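Local structure of 3-oxo-tetronate kinase (Haemophilus influenzae, 1YZY) at residues K343-G354 and E388-G397; T242-S252 and F405-L413. The protein phosphorylates 3-oxo-tetronate to 3-oxo-tetronate 4-phosphate with ATP as the phosphate donor. One frame throughout, in Å; residues are numbered along the deposited sequence.

Contact 1: residues K343-G354 and E388-G397; sequences KQYGVTNFITAG and EDIFLALKSG
Strands 349-353 and 391-395 pair in parallel in the nucleotide-binding C-terminal domain, from Asn349 beside Phe391 to Ala353 beside Lys395. The two axes lie 7° apart. Strand 391-395 sits between 349-353 and the antiparallel strand 380-385. The bonding is continuous: six backbone hydrogen bonds alternate in direction. The first joins Phe391 N to Thr348 O at 2.8 Å, with a nearly straight C=O...N angle of 172°. The last joins Gly354 N to Lys395 O at 2.7 Å. Between them, Phe350 and Thr352 each donate and accept.

Gly354 is the N-cap of helix 355-365. By similarity, it and Gly397 belong to the ATP site, so the pair probably sets both glycines at one end of the strands. At the other end, Lys343 and Glu388 reach toward each other from opposite directions. Lys343 NZ meets Glu388 OE2 on its syn side at 3.2 Å in a salt bridge.

On one face, Ile390 CG2 touches Phe350 CE2 at 3.7 Å. Val347 CG1 lies over one face of that ring, and Phe391 O is at the ring edge. Further along this face, Thr352 and Leu394 run side by side. Thr352 OG1 lies between its own backbone N and carbonyl carbon (chi1 56°), close to Leu394 CD2, and is hydrogen-bonded to Ser358 OG.

The other face carries Asn349, Ile351 and Ala353. Asn349 lies alongside Phe391, its ND2 3.3 Å from CD2 of the ring. Ile351 CG2 rests against Ala393 CB. Lys395 is buried, and its bent chain brings CE to 3.8 Å from Ala353 CB. Hydrogen bonds to Gln262 OE1 and Thr259 OG1 hold its amine, as does a third from Lys395 NZ to Ser396 O at 3.0 Å.

Contact 2: residues T242-S252 and F405-L413; sequences TPTKGKTVVLS and FEYAQGMFL
Ser252 OG is hydrogen-bonded to Thr309 OG1 and also lies 3.7 Å from Phe405 CZ. This polar atom sits at one end of an alpha/beta layer contact. The C-terminal helix 404-410 and the tail after it cover one face of strand 248-252 and the loop before that strand. Helix and strand run nearly antiparallel, at 152°, with their axes 10.5 Å apart at closest. No hydrogen bond crosses between the two segments; the contact is van der Waals, mostly between side chains, with Pro243 O also close to the Phe412 ring.

Thr248, Val250 and Ser252 alternate with Val249 and Leu251, and these three direct their side chains to the helix. The Phe405 ring receives Val250 CG1 over one face, in a CH-pi contact 4.0 Å from the ring centroid. Val250 CG1 is anti to the backbone N (chi1 174°), which leaves CG2 on the side of the Gln409 side chain. Phe405 also touches Ala353 of the neighbouring strand and Val263 of helix 257-266, so its ring fills a buried corner between three elements. Ser252 itself lies near Ser254, which by similarity binds ATP.

The tail is less firmly fixed. Gly410 to Leu413 form a type I turn, and Phe412 and Leu413 are poorly ordered. Phe412 still buries more of its surface against 242-252 than any other residue of 405-413, mostly against the loop before the strand. Thr242 OG1 is 3.7 Å from Phe412 CB. The Pro243 and Phe412 side chains cross at about a right angle, and Pro243 CB lies over one face of the ring, 3.9 Å from the centroid and 13° off the ring normal. The ring edge meets Ala408 O and Thr248 OG1 near its plane. Thr248 OG1, which also makes a weak hydrogen bond to Asn349 OD1, is 3.8 Å from Phe412 CZ.

Following the chain from the N terminus, 242-252 comes first of the four segments. Contact 2 closes the longer loop: 152 residues separate 242-252 from the C-terminal 405-413. Contact 1 is nested inside it and closes a loop of 33 residues between 343-354 and 388-397. The two meet because strands 248-252 and 349-353 are neighbours. Ile351 N lies 2.9 Å from Val249 O, a probable hydrogen bond. After strand 391-395 the chain enters helix 404-410, which packs across the face bearing Ile351 and Ala353. Contact 1 thus joins strands edge to edge, while contact 2 adds helix 404-410 and the C terminus.

Contact 1: residues K343-G354 and E388-G397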
loop_
_atom_site.group_PDB
_atom_site.type_symbol
_atom_site.label_atom_id
_atom_site.label_comp_id
_atom_site.label_asym_id
_atom_site.label_seq_id
_atom_site.Cartn_x
_atom_site.Cartn_y
_atom_site.Cartn_z
ATOM N N LYS A 343 -14.050 -2.695 -20.888
ATOM C CA LYS A 343 -14.592 -1.584 -20.112
ATOM C C LYS A 343 -15.553 -0.767 -20.967
ATOM O O LYS A 343 -16.583 -0.298 -20.473
ATOM C CB LYS A 343 -13.489 -0.675 -19.565
ATOM C CG LYS A 343 -13.981 0.264 -18.455
ATOM C CD LYS A 343 -12.981 1.355 -18.123
ATOM C CE LYS A 343 -13.025 2.481 -19.139
ATOM N NZ LYS A 343 -11.991 3.520 -18.881
ATOM N N GLN A 344 -15.184 -0.548 -22.228
ATOM C CA GLN A 344 -16.031 0.200 -23.156
ATOM C C GLN A 344 -17.336 -0.567 -23.384
ATOM O O GLN A 344 -18.405 0.030 -23.524
ATOM C CB GLN A 344 -15.301 0.436 -24.485
ATOM C CG GLN A 344 -16.166 1.043 -25.604
ATOM C CD GLN A 344 -16.799 2.389 -25.239
ATOM O OE1 GLN A 344 -17.940 2.673 -25.616
ATOM N NE2 GLN A 344 -16.052 3.227 -24.527
ATOM N N TYR A 345 -17.242 -1.892 -23.413
ATOM C CA TYR A 345 -18.411 -2.744 -23.599
ATOM C C TYR A 345 -19.353 -2.685 -22.390
ATOM O O TYR A 345 -20.576 -2.736 -22.544
ATOM C CB TYR A 345 -17.975 -4.187 -23.874
ATOM C CG TYR A 345 -19.111 -5.176 -23.897
ATOM C CD1 TYR A 345 -19.982 -5.248 -24.985
ATOM C CD2 TYR A 345 -19.340 -6.020 -22.815
ATOM C CE1 TYR A 345 -21.059 -6.137 -24.990
ATOM C CE2 TYR A 345 -20.411 -6.910 -22.808
ATOM C CZ TYR A 345 -21.267 -6.964 -23.894
ATOM O OH TYR A 345 -22.333 -7.840 -23.868
ATOM N N GLY A 346 -18.790 -2.611 -21.188
ATOM C CA GLY A 346 -19.625 -2.545 -20.000
ATOM C C GLY A 346 -19.216 -3.400 -18.810
ATOM O O GLY A 346 -20.011 -3.566 -17.876
ATOM N N VAL A 347 -18.031 -4.006 -18.860
ATOM C CA VAL A 347 -17.551 -4.813 -17.740
ATOM C C VAL A 347 -17.122 -3.828 -16.652
ATOM O O VAL A 347 -16.397 -2.872 -16.930
ATOM C CB VAL A 347 -16.373 -5.728 -18.150
ATOM C CG1 VAL A 347 -15.706 -6.331 -16.917
ATOM C CG2 VAL A 347 -16.876 -6.844 -19.056
ATOM N N THR A 348 -17.616 -4.034 -15.433
ATOM C CA THR A 348 -17.309 -3.136 -14.326
ATOM C C THR A 348 -16.406 -3.669 -13.220
ATOM O O THR A 348 -15.907 -2.889 -12.407
ATOM C CB THR A 348 -18.603 -2.547 -13.694
ATOM O OG1 THR A 348 -19.548 -3.590 -13.413
ATOM C CG2 THR A 348 -19.227 -1.532 -14.625
ATOM N N ASN A 349 -16.156 -4.974 -13.215
ATOM C CA ASN A 349 -15.311 -5.581 -12.189
ATOM C C ASN A 349 -14.133 -6.310 -12.832
ATOM O O ASN A 349 -14.323 -7.193 -13.676
ATOM C CB ASN A 349 -16.110 -6.587 -11.344
ATOM C CG ASN A 349 -17.384 -6.000 -10.752
ATOM O OD1 ASN A 349 -18.398 -6.691 -10.643
ATOM N ND2 ASN A 349 -17.326 -4.749 -10.315
ATOM N N PHE A 350 -12.914 -5.950 -12.434
ATOM C CA PHE A 350 -11.713 -6.586 -12.974
ATOM C C PHE A 350 -10.897 -7.242 -11.862
ATOM O O PHE A 350 -10.529 -6.597 -10.885
ATOM C CB PHE A 350 -10.832 -5.561 -13.690
ATOM C CG PHE A 350 -11.482 -4.923 -14.880
ATOM C CD1 PHE A 350 -11.164 -5.346 -16.168
ATOM C CD2 PHE A 350 -12.406 -3.899 -14.719
ATOM C CE1 PHE A 350 -11.760 -4.755 -17.284
ATOM C CE2 PHE A 350 -13.009 -3.303 -15.819
ATOM C CZ PHE A 350 -12.685 -3.732 -17.107
ATOM N N ILE A 351 -10.614 -8.528 -12.020
ATOM C CA ILE A 351 -9.830 -9.271 -11.043
ATOM C C ILE A 351 -8.536 -9.707 -11.726
ATOM O O ILE A 351 -8.539 -10.614 -12.551
ATOM C CB ILE A 351 -10.611 -10.511 -10.539
ATOM C CG1 ILE A 351 -11.957 -10.077 -9.950
ATOM C CG2 ILE A 351 -9.799 -11.273 -9.496
ATOM C CD1 ILE A 351 -12.840 -11.221 -9.562
ATOM N N THR A 352 -7.442 -9.030 -11.413
ATOM C CA THR A 352 -6.154 -9.355 -12.016
ATOM C C THR A 352 -5.224 -10.153 -11.100
ATOM O O THR A 352 -5.380 -10.157 -9.872
ATOM C CB THR A 352 -5.432 -8.074 -12.488
ATOM O OG1 THR A 352 -5.285 -7.169 -11.387
ATOM C CG2 THR A 352 -6.246 -7.377 -13.585
ATOM N N ALA A 353 -4.289 -10.870 -11.713
ATOM C CA ALA A 353 -3.318 -11.667 -10.977
ATOM C C ALA A 353 -1.929 -11.405 -11.548
ATOM O O ALA A 353 -1.707 -11.552 -12.750
ATOM C CB ALA A 353 -3.658 -13.138 -11.075
ATOM N N GLY A 354 -0.994 -11.051 -10.673
ATOM C CA GLY A 354 0.356 -10.751 -11.107
ATOM C C GLY A 354 0.656 -9.266 -10.996
ATOM O O GLY A 354 -0.199 -8.424 -11.275
ATOM N N GLU A 388 -14.575 6.665 -11.995
ATOM C CA GLU A 388 -15.847 6.051 -12.367
ATOM C C GLU A 388 -16.115 4.749 -11.617
ATOM O O GLU A 388 -15.196 4.131 -11.104
ATOM C CB GLU A 388 -15.889 5.804 -13.881
ATOM C CG GLU A 388 -14.705 5.017 -14.444
ATOM C CD GLU A 388 -14.720 4.938 -15.966
ATOM O OE1 GLU A 388 -15.820 4.912 -16.563
ATOM O OE2 GLU A 388 -13.625 4.903 -16.567
ATOM N N ASP A 389 -17.372 4.318 -11.621
ATOM C CA ASP A 389 -17.798 3.100 -10.936
ATOM C C ASP A 389 -17.216 1.791 -11.455
ATOM O O ASP A 389 -17.959 0.913 -11.905
ATOM C CB ASP A 389 -19.326 3.001 -10.939
ATOM C CG ASP A 389 -19.995 4.063 -10.072
ATOM O OD1 ASP A 389 -19.296 4.731 -9.274
ATOM O OD2 ASP A 389 -21.233 4.223 -10.191
ATOM N N ILE A 390 -15.900 1.644 -11.366
ATOM C CA ILE A 390 -15.232 0.430 -11.813
ATOM C C ILE A 390 -14.494 -0.171 -10.623
ATOM O O ILE A 390 -13.748 0.531 -9.940
ATOM C CB ILE A 390 -14.209 0.729 -12.949
ATOM C CG1 ILE A 390 -14.907 1.388 -14.150
ATOM C CG2 ILE A 390 -13.487 -0.547 -13.367
ATOM C CD1 ILE A 390 -15.931 0.517 -14.861
ATOM N N PHE A 391 -14.692 -1.466 -10.389
ATOM C CA PHE A 391 -14.054 -2.155 -9.276
ATOM C C PHE A 391 -12.940 -3.069 -9.753
ATOM O O PHE A 391 -13.037 -3.677 -10.820
ATOM C CB PHE A 391 -15.092 -2.954 -8.475
ATOM C CG PHE A 391 -16.217 -2.107 -7.918
ATOM C CD1 PHE A 391 -16.136 -1.567 -6.636
ATOM C CD2 PHE A 391 -17.344 -1.828 -8.686
ATOM C CE1 PHE A 391 -17.161 -0.758 -6.127
ATOM C CE2 PHE A 391 -18.372 -1.021 -8.184
ATOM C CZ PHE A 391 -18.275 -0.486 -6.901
ATOM N N LEU A 392 -11.866 -3.144 -8.970
ATOM C CA LEU A 392 -10.717 -3.987 -9.305
ATOM C C LEU A 392 -10.125 -4.702 -8.083
ATOM O O LEU A 392 -10.125 -4.171 -6.975
ATOM C CB LEU A 392 -9.612 -3.155 -9.966
ATOM C CG LEU A 392 -9.966 -2.100 -11.015
ATOM C CD1 LEU A 392 -10.468 -0.814 -10.338
ATOM C CD2 LEU A 392 -8.734 -1.806 -11.852
ATOM N N ALA A 393 -9.649 -5.922 -8.300
ATOM C CA ALA A 393 -9.012 -6.725 -7.264
ATOM C C ALA A 393 -7.671 -7.099 -7.876
ATOM O O ALA A 393 -7.601 -7.933 -8.780
ATOM C CB ALA A 393 -9.828 -7.980 -6.966
ATOM N N LEU A 394 -6.619 -6.436 -7.406
ATOM C CA LEU A 394 -5.270 -6.657 -7.910
ATOM C C LEU A 394 -4.504 -7.617 -7.005
ATOM O O LEU A 394 -4.131 -7.263 -5.882
ATOM C CB LEU A 394 -4.548 -5.310 -8.002
ATOM C CG LEU A 394 -5.407 -4.167 -8.565
ATOM C CD1 LEU A 394 -4.659 -2.847 -8.464
ATOM C CD2 LEU A 394 -5.823 -4.449 -10.010
ATOM N N LYS A 395 -4.284 -8.838 -7.483
ATOM C CA LYS A 395 -3.582 -9.845 -6.700
ATOM C C LYS A 395 -2.148 -10.117 -7.146
ATOM O O LYS A 395 -1.932 -10.780 -8.159
ATOM C CB LYS A 395 -4.362 -11.166 -6.719
ATOM C CG LYS A 395 -3.787 -12.242 -5.788
ATOM C CD LYS A 395 -3.962 -13.644 -6.354
ATOM C CE LYS A 395 -2.970 -13.938 -7.476
ATOM N NZ LYS A 395 -1.769 -14.681 -7.009
ATOM N N SER A 396 -1.169 -9.653 -6.370
ATOM C CA SER A 396 0.230 -9.920 -6.701
ATOM C C SER A 396 0.359 -11.459 -6.592
ATOM O O SER A 396 -0.504 -12.145 -6.039
ATOM C CB SER A 396 1.186 -9.147 -5.787
ATOM O OG SER A 396 1.895 -8.147 -6.514
ATOM N N GLY A 397 1.408 -11.969 -7.226
ATOM C CA GLY A 397 1.579 -13.418 -7.346
ATOM C C GLY A 397 1.588 -14.254 -6.072
ATOM O O GLY A 397 1.223 -15.427 -6.110
#

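Contact 2: residues T242-S252 and F405-L413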
loop_
_atom_site.group_PDB
_atom_site.type_symbol
_atom_site.label_atom_id
_atom_site.label_comp_id
_atom_site.label_asym_id
_atom_site.label_seq_id
_atom_site.Cartn_x
_atom_site.Cartn_y
_atom_site.Cartn_z
ATOM N N THR A 242 -17.892 -3.564 -1.382
ATOM C CA THR A 242 -17.548 -4.649 -2.304
ATOM C C THR A 242 -18.198 -4.259 -3.653
ATOM O O THR A 242 -18.939 -3.276 -3.733
ATOM C CB THR A 242 -18.048 -6.058 -1.818
ATOM O OG1 THR A 242 -19.437 -6.014 -1.459
ATOM C CG2 THR A 242 -17.242 -6.534 -0.640
ATOM N N PRO A 243 -17.845 -4.947 -4.747
ATOM C CA PRO A 243 -18.473 -4.568 -6.012
ATOM C C PRO A 243 -19.970 -4.846 -6.014
ATOM O O PRO A 243 -20.437 -5.782 -5.363
ATOM C CB PRO A 243 -17.771 -5.478 -7.020
ATOM C CG PRO A 243 -16.440 -5.697 -6.415
ATOM C CD PRO A 243 -16.795 -5.950 -4.976
ATOM N N THR A 244 -20.728 -3.992 -6.688
ATOM C CA THR A 244 -22.161 -4.210 -6.808
ATOM C C THR A 244 -22.331 -5.141 -8.007
ATOM O O THR A 244 -21.410 -5.279 -8.817
ATOM C CB THR A 244 -22.934 -2.893 -7.043
ATOM O OG1 THR A 244 -22.105 -1.953 -7.747
ATOM C CG2 THR A 244 -23.393 -2.296 -5.709
ATOM N N LYS A 245 -23.477 -5.813 -8.098
ATOM C CA LYS A 245 -23.729 -6.732 -9.209
ATOM C C LYS A 245 -23.470 -6.112 -10.580
ATOM O O LYS A 245 -24.072 -5.092 -10.944
ATOM C CB LYS A 245 -25.151 -7.294 -9.143
ATOM C CG LYS A 245 -25.252 -8.672 -8.489
ATOM C CD LYS A 245 -25.293 -9.803 -9.520
ATOM C CE LYS A 245 -24.041 -9.859 -10.390
ATOM N NZ LYS A 245 -22.785 -10.022 -9.601
ATOM N N GLY A 246 -22.587 -6.763 -11.333
ATOM C CA GLY A 246 -22.213 -6.314 -12.663
ATOM C C GLY A 246 -21.383 -7.377 -13.358
ATOM O O GLY A 246 -21.176 -8.458 -12.805
ATOM N N LYS A 247 -20.979 -7.114 -14.597
ATOM C CA LYS A 247 -20.165 -8.065 -15.357
ATOM C C LYS A 247 -18.757 -8.085 -14.761
ATOM O O LYS A 247 -18.211 -7.033 -14.448
ATOM C CB LYS A 247 -20.093 -7.644 -16.831
ATOM C CG LYS A 247 -21.427 -7.251 -17.457
ATOM C CD LYS A 247 -22.375 -8.434 -17.567
ATOM C CE LYS A 247 -23.786 -7.974 -17.908
ATOM N NZ LYS A 247 -24.374 -7.139 -16.812
ATOM N N THR A 248 -18.141 -9.260 -14.691
ATOM C CA THR A 248 -16.802 -9.390 -14.111
ATOM C C THR A 248 -15.886 -10.214 -15.004
ATOM O O THR A 248 -16.351 -11.080 -15.755
ATOM C CB THR A 248 -16.878 -10.069 -12.702
ATOM O OG1 THR A 248 -17.659 -9.257 -11.813
ATOM C CG2 THR A 248 -15.491 -10.288 -12.103
ATOM N N VAL A 249 -14.584 -9.954 -14.910
ATOM C CA VAL A 249 -13.584 -10.677 -15.689
ATOM C C VAL A 249 -12.297 -10.886 -14.882
ATOM O O VAL A 249 -11.906 -10.037 -14.076
ATOM C CB VAL A 249 -13.268 -9.952 -17.041
ATOM C CG1 VAL A 249 -12.574 -8.619 -16.799
ATOM C CG2 VAL A 249 -12.428 -10.843 -17.942
ATOM N N VAL A 250 -11.692 -12.054 -15.059
ATOM C CA VAL A 250 -10.449 -12.409 -14.388
ATOM C C VAL A 250 -9.353 -12.443 -15.444
ATOM O O VAL A 250 -9.479 -13.140 -16.454
ATOM C CB VAL A 250 -10.540 -13.820 -13.715
ATOM C CG1 VAL A 250 -9.193 -14.238 -13.158
ATOM C CG2 VAL A 250 -11.578 -13.822 -12.604
ATOM N N LEU A 251 -8.301 -11.660 -15.228
ATOM C CA LEU A 251 -7.166 -11.605 -16.148
ATOM C C LEU A 251 -5.909 -11.996 -15.361
ATOM O O LEU A 251 -5.363 -11.193 -14.609
ATOM C CB LEU A 251 -7.050 -10.198 -16.753
ATOM C CG LEU A 251 -8.298 -9.675 -17.495
ATOM C CD1 LEU A 251 -8.167 -8.215 -17.819
ATOM C CD2 LEU A 251 -8.565 -10.474 -18.760
ATOM N N SER A 252 -5.461 -13.235 -15.556
ATOM C CA SER A 252 -4.308 -13.807 -14.852
ATOM C C SER A 252 -3.039 -13.944 -15.692
ATOM O O SER A 252 -3.023 -14.665 -16.685
ATOM C CB SER A 252 -4.697 -15.194 -14.336
ATOM O OG SER A 252 -3.908 -15.592 -13.234
ATOM N N PHE A 405 -9.668 -16.772 -6.723
ATOM C CA PHE A 405 -10.552 -16.255 -7.772
ATOM C C PHE A 405 -12.040 -16.332 -7.505
ATOM O O PHE A 405 -12.730 -15.317 -7.624
ATOM C CB PHE A 405 -10.209 -16.839 -9.138
ATOM C CG PHE A 405 -8.859 -16.427 -9.633
ATOM C CD1 PHE A 405 -8.471 -15.092 -9.579
ATOM C CD2 PHE A 405 -7.957 -17.371 -10.097
ATOM C CE1 PHE A 405 -7.202 -14.704 -9.974
ATOM C CE2 PHE A 405 -6.686 -16.997 -10.497
ATOM C CZ PHE A 405 -6.306 -15.657 -10.433
ATOM N N GLU A 406 -12.539 -17.514 -7.142
ATOM C CA GLU A 406 -13.967 -17.654 -6.851
ATOM C C GLU A 406 -14.353 -16.941 -5.554
ATOM O O GLU A 406 -15.435 -16.348 -5.466
ATOM C CB GLU A 406 -14.398 -19.124 -6.818
ATOM C CG GLU A 406 -13.745 -19.986 -5.759
ATOM C CD GLU A 406 -14.389 -21.366 -5.673
ATOM O OE1 GLU A 406 -15.589 -21.451 -5.316
ATOM O OE2 GLU A 406 -13.697 -22.367 -5.974
ATOM N N TYR A 407 -13.458 -16.979 -4.567
ATOM C CA TYR A 407 -13.704 -16.323 -3.281
ATOM C C TYR A 407 -13.907 -14.817 -3.437
ATOM O O TYR A 407 -14.834 -14.247 -2.851
ATOM C CB TYR A 407 -12.565 -16.583 -2.289
ATOM C CG TYR A 407 -12.849 -16.000 -0.927
ATOM C CD1 TYR A 407 -13.963 -16.415 -0.195
ATOM C CD2 TYR A 407 -12.054 -14.985 -0.399
ATOM C CE1 TYR A 407 -14.285 -15.831 1.024
ATOM C CE2 TYR A 407 -12.366 -14.391 0.828
ATOM C CZ TYR A 407 -13.487 -14.818 1.533
ATOM O OH TYR A 407 -13.827 -14.228 2.733
ATOM N N ALA A 408 -13.004 -14.177 -4.176
ATOM C CA ALA A 408 -13.082 -12.746 -4.433
ATOM C C ALA A 408 -14.481 -12.365 -4.923
ATOM O O ALA A 408 -14.996 -11.292 -4.602
ATOM C CB ALA A 408 -12.047 -12.357 -5.467
ATOM N N GLN A 409 -15.084 -13.254 -5.712
ATOM C CA GLN A 409 -16.421 -13.044 -6.257
ATOM C C GLN A 409 -17.525 -13.457 -5.285
ATOM O O GLN A 409 -18.575 -12.814 -5.208
ATOM C CB GLN A 409 -16.578 -13.828 -7.554
ATOM C CG GLN A 409 -15.502 -13.534 -8.561
ATOM C CD GLN A 409 -15.705 -14.278 -9.852
ATOM O OE1 GLN A 409 -14.848 -15.050 -10.272
ATOM N NE2 GLN A 409 -16.841 -14.037 -10.501
ATOM N N GLY A 410 -17.290 -14.551 -4.571
ATOM C CA GLY A 410 -18.266 -15.041 -3.622
ATOM C C GLY A 410 -18.776 -14.026 -2.617
ATOM O O GLY A 410 -19.955 -14.049 -2.273
ATOM N N MET A 411 -17.911 -13.136 -2.137
ATOM C CA MET A 411 -18.338 -12.154 -1.147
ATOM C C MET A 411 -19.347 -11.094 -1.593
ATOM O O MET A 411 -20.079 -10.565 -0.753
ATOM C CB MET A 411 -17.141 -11.508 -0.438
ATOM C CG MET A 411 -16.182 -10.730 -1.321
ATOM S SD MET A 411 -14.776 -10.152 -0.345
ATOM C CE MET A 411 -13.810 -11.665 -0.275
ATOM N N PHE A 412 -19.382 -10.756 -2.880
ATOM C CA PHE A 412 -20.353 -9.761 -3.334
ATOM C C PHE A 412 -21.535 -10.353 -4.104
ATOM O O PHE A 412 -22.261 -9.637 -4.803
ATOM C CB PHE A 412 -19.683 -8.606 -4.104
ATOM C CG PHE A 412 -19.194 -8.967 -5.483
ATOM C CD1 PHE A 412 -17.971 -9.605 -5.662
ATOM C CD2 PHE A 412 -19.936 -8.616 -6.610
ATOM C CE1 PHE A 412 -17.493 -9.884 -6.936
ATOM C CE2 PHE A 412 -19.466 -8.891 -7.888
ATOM C CZ PHE A 412 -18.241 -9.526 -8.051
ATOM N N LEU A 413 -21.724 -11.664 -3.966
ATOM C CA LEU A 413 -22.826 -12.364 -4.621
ATOM C C LEU A 413 -23.872 -12.796 -3.589
ATOM O O LEU A 413 -23.525 -13.580 -2.677
ATOM C CB LEU A 413 -22.323 -13.587 -5.404
ATOM C CG LEU A 413 -21.418 -13.386 -6.627
ATOM C CD1 LEU A 413 -21.144 -14.735 -7.284
ATOM C CD2 LEU A 413 -22.059 -12.429 -7.622
ATOM O OXT LEU A 413 -25.032 -12.340 -3.703
#